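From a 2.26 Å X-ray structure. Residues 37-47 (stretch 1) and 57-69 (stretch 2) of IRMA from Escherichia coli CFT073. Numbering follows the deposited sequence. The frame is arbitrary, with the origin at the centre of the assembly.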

# COMPACT_ATOMS: atom_id res chain seq x y z
N GLU B 37 -4.21 16.83 -12.11
CA GLU B 37 -5.09 16.61 -13.26
C GLU B 37 -6.04 15.49 -12.83
O GLU B 37 -5.61 14.35 -12.67
CB GLU B 37 -4.31 16.20 -14.50
N GLY B 38 -7.31 15.82 -12.62
CA GLY B 38 -8.23 14.85 -12.04
C GLY B 38 -8.96 13.87 -12.94
O GLY B 38 -8.64 13.70 -14.11
N PHE B 39 -9.97 13.23 -12.35
CA PHE B 39 -10.80 12.25 -13.03
C PHE B 39 -12.26 12.44 -12.67
O PHE B 39 -12.58 12.78 -11.53
CB PHE B 39 -10.38 10.82 -12.66
CG PHE B 39 -9.20 10.32 -13.42
CD1 PHE B 39 -9.38 9.67 -14.63
CD2 PHE B 39 -7.91 10.47 -12.93
CE1 PHE B 39 -8.31 9.19 -15.34
CE2 PHE B 39 -6.83 9.99 -13.65
CZ PHE B 39 -7.03 9.35 -14.85
N GLY B 40 -13.13 12.24 -13.65
CA GLY B 40 -14.55 12.13 -13.39
C GLY B 40 -14.85 10.77 -12.80
O GLY B 40 -13.94 9.94 -12.67
N PRO B 41 -16.11 10.53 -12.42
CA PRO B 41 -16.58 9.22 -11.94
C PRO B 41 -16.11 8.06 -12.81
O PRO B 41 -16.28 8.10 -14.03
CB PRO B 41 -18.11 9.36 -11.99
CG PRO B 41 -18.35 10.82 -11.80
CD PRO B 41 -17.19 11.54 -12.41
N LEU B 42 -15.50 7.05 -12.20
CA LEU B 42 -15.00 5.89 -12.94
C LEU B 42 -15.84 4.63 -12.75
O LEU B 42 -16.38 4.39 -11.67
CB LEU B 42 -13.55 5.60 -12.55
CG LEU B 42 -12.53 6.71 -12.80
CD1 LEU B 42 -11.16 6.29 -12.32
CD2 LEU B 42 -12.50 7.06 -14.28
N THR B 43 -15.93 3.83 -13.81
CA THR B 43 -16.52 2.51 -13.71
C THR B 43 -15.49 1.44 -14.06
O THR B 43 -15.05 1.35 -15.20
CB THR B 43 -17.73 2.35 -14.64
OG1 THR B 43 -18.76 3.27 -14.26
CG2 THR B 43 -18.28 0.94 -14.57
N ILE B 44 -15.12 0.63 -13.08
CA ILE B 44 -14.04 -0.33 -13.27
C ILE B 44 -14.54 -1.77 -13.15
O ILE B 44 -15.17 -2.13 -12.16
CB ILE B 44 -12.90 -0.09 -12.27
CG1 ILE B 44 -12.44 1.37 -12.33
CG2 ILE B 44 -11.75 -1.04 -12.55
CD1 ILE B 44 -11.39 1.73 -11.31
N THR B 45 -14.27 -2.57 -14.17
CA THR B 45 -14.67 -3.97 -14.18
C THR B 45 -13.50 -4.90 -13.84
O THR B 45 -12.48 -4.89 -14.53
CB THR B 45 -15.25 -4.38 -15.55
OG1 THR B 45 -16.35 -3.52 -15.87
CG2 THR B 45 -15.72 -5.82 -15.51
N LEU B 46 -13.66 -5.69 -12.78
CA LEU B 46 -12.59 -6.55 -12.30
C LEU B 46 -12.96 -8.04 -12.33
O LEU B 46 -14.06 -8.42 -11.94
CB LEU B 46 -12.20 -6.16 -10.87
CG LEU B 46 -11.63 -4.76 -10.66
CD1 LEU B 46 -12.74 -3.75 -10.38
CD2 LEU B 46 -10.61 -4.75 -9.54
N GLN B 47 -12.03 -8.87 -12.79
CA GLN B 47 -12.13 -10.31 -12.62
C GLN B 47 -11.52 -10.74 -11.29
O GLN B 47 -10.34 -10.51 -11.04
CB GLN B 47 -11.43 -11.07 -13.75
CG GLN B 47 -12.23 -11.22 -15.02
CD GLN B 47 -11.47 -11.98 -16.10
OE1 GLN B 47 -10.24 -12.05 -16.07
NE2 GLN B 47 -12.20 -12.56 -17.04
N VAL B 57 -15.62 -14.67 -10.18
CA VAL B 57 -16.69 -13.79 -10.63
C VAL B 57 -16.12 -12.55 -11.30
O VAL B 57 -14.95 -12.22 -11.12
CB VAL B 57 -17.60 -13.34 -9.46
CG1 VAL B 57 -18.48 -14.48 -8.99
CG2 VAL B 57 -16.77 -12.78 -8.32
N THR B 58 -16.95 -11.88 -12.09
CA THR B 58 -16.57 -10.60 -12.66
C THR B 58 -17.54 -9.53 -12.17
O THR B 58 -18.76 -9.65 -12.34
CB THR B 58 -16.56 -10.64 -14.20
OG1 THR B 58 -15.57 -11.58 -14.63
CG2 THR B 58 -16.23 -9.27 -14.76
N ARG B 59 -17.00 -8.48 -11.56
CA ARG B 59 -17.82 -7.46 -10.93
C ARG B 59 -17.35 -6.06 -11.32
O ARG B 59 -16.21 -5.87 -11.75
CB ARG B 59 -17.81 -7.63 -9.41
CG ARG B 59 -18.41 -8.94 -8.93
CD ARG B 59 -19.93 -8.89 -8.96
NE ARG B 59 -20.54 -10.14 -8.53
CZ ARG B 59 -20.90 -11.13 -9.34
NH1 ARG B 59 -20.70 -11.01 -10.65
NH2 ARG B 59 -21.45 -12.23 -8.85
N LYS B 60 -18.23 -5.08 -11.16
CA LYS B 60 -17.90 -3.70 -11.48
C LYS B 60 -17.75 -2.86 -10.22
O LYS B 60 -18.42 -3.09 -9.22
CB LYS B 60 -18.96 -3.10 -12.40
CG LYS B 60 -18.89 -3.64 -13.82
CD LYS B 60 -19.90 -2.96 -14.73
CE LYS B 60 -19.93 -3.63 -16.10
NZ LYS B 60 -20.86 -2.94 -17.04
N MET B 61 -16.87 -1.87 -10.29
CA MET B 61 -16.60 -0.98 -9.17
C MET B 61 -16.74 0.48 -9.60
O MET B 61 -16.23 0.87 -10.65
CB MET B 61 -15.21 -1.26 -8.61
CG MET B 61 -14.82 -0.43 -7.40
SD MET B 61 -13.24 -0.97 -6.72
CE MET B 61 -12.10 -0.45 -8.00
N GLU B 62 -17.43 1.28 -8.80
CA GLU B 62 -17.65 2.70 -9.11
C GLU B 62 -16.90 3.62 -8.16
O GLU B 62 -16.84 3.39 -6.95
CB GLU B 62 -19.14 3.02 -9.06
CG GLU B 62 -19.99 2.20 -10.02
CD GLU B 62 -20.01 2.79 -11.42
OE1 GLU B 62 -18.95 3.23 -11.90
OE2 GLU B 62 -21.09 2.79 -12.05
N THR B 63 -16.32 4.69 -8.72
CA THR B 63 -15.60 5.66 -7.91
C THR B 63 -16.18 7.06 -8.10
O THR B 63 -16.77 7.35 -9.14
CB THR B 63 -14.10 5.72 -8.28
OG1 THR B 63 -13.92 6.44 -9.50
CG2 THR B 63 -13.51 4.32 -8.42
N GLU B 64 -15.99 7.92 -7.11
CA GLU B 64 -16.33 9.33 -7.27
C GLU B 64 -15.25 10.05 -8.06
O GLU B 64 -14.16 9.53 -8.28
CB GLU B 64 -16.50 10.03 -5.92
CG GLU B 64 -17.76 9.68 -5.16
CD GLU B 64 -17.84 10.42 -3.84
OE1 GLU B 64 -17.10 10.05 -2.90
OE2 GLU B 64 -18.64 11.38 -3.74
N ALA B 65 -15.57 11.26 -8.50
CA ALA B 65 -14.59 12.12 -9.15
C ALA B 65 -13.58 12.56 -8.10
O ALA B 65 -13.95 12.80 -6.95
CB ALA B 65 -15.29 13.32 -9.82
N PHE B 66 -12.32 12.68 -8.49
CA PHE B 66 -11.23 13.02 -7.58
C PHE B 66 -9.98 13.50 -8.33
O PHE B 66 -9.91 13.39 -9.57
CB PHE B 66 -10.88 11.80 -6.72
CG PHE B 66 -10.10 10.74 -7.46
CD1 PHE B 66 -10.70 9.97 -8.45
CD2 PHE B 66 -8.77 10.51 -7.15
CE1 PHE B 66 -9.98 9.01 -9.13
CE2 PHE B 66 -8.04 9.56 -7.83
CZ PHE B 66 -8.65 8.80 -8.82
N GLY B 67 -9.02 14.04 -7.59
CA GLY B 67 -7.74 14.44 -8.14
C GLY B 67 -7.57 15.77 -8.86
O GLY B 67 -6.52 16.01 -9.45
N ASP B 68 -8.55 16.67 -8.81
CA ASP B 68 -8.40 17.93 -9.55
C ASP B 68 -7.87 18.92 -8.54
O ASP B 68 -7.66 20.10 -8.84
CB ASP B 68 -9.73 18.41 -10.15
CG ASP B 68 -9.56 19.62 -11.09
OD1 ASP B 68 -9.13 19.43 -12.25
OD2 ASP B 68 -9.82 20.76 -10.65
N SER B 69 -7.65 18.40 -7.34
CA SER B 69 -7.15 19.15 -6.21
C SER B 69 -6.21 18.28 -5.36
O SER B 69 -6.23 17.05 -5.44
CB SER B 69 -8.31 19.66 -5.37
OG SER B 69 -7.92 19.81 -4.03

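What fills the apolar side of this antiparallel pair? Leu42, Ile44, Leu46 and Met61 send their side chains to the same face of the sheet, and all four are buried. Met61 sits between two neighbours: its CE lies 4.0 Å from Ile44 CD1, and its CB lies 3.9 Å from Leu46 CD1. Leu42 CD1 approaches the edge of the Phe66 ring, 4.4 Å from Phe66 CE1.

How is the backbone held beneath these side chains? Ile44 and Met61 bond reciprocally, Ile44 N to Met61 O at 2.7 Å and Met61 N to Ile44 O at 2.5 Å. Leu46 and Arg59 repeat the pattern, with Leu46 N to Arg59 O at 2.8 Å and Arg59 N to Leu46 O at 3.0 Å.

Why are glycines suited to the loop end? Beyond the bond from Phe39 N to Phe66 O (2.8 Å), the chains nearly touch: Gly38 CA and Gly67 CA are 4.0 Å apart. A CB on Gly38 would clash with Phe66 O and Asp68 N, while the positive phi of Gly67 itself favours glycine.

What marks the polar edge? On the opposite face, Thr43 OG1 donates a very short hydrogen bond to Glu62 OE1, 2.4 Å, and Thr45 CG2 packs 3.6 Å from Thr58 CG2.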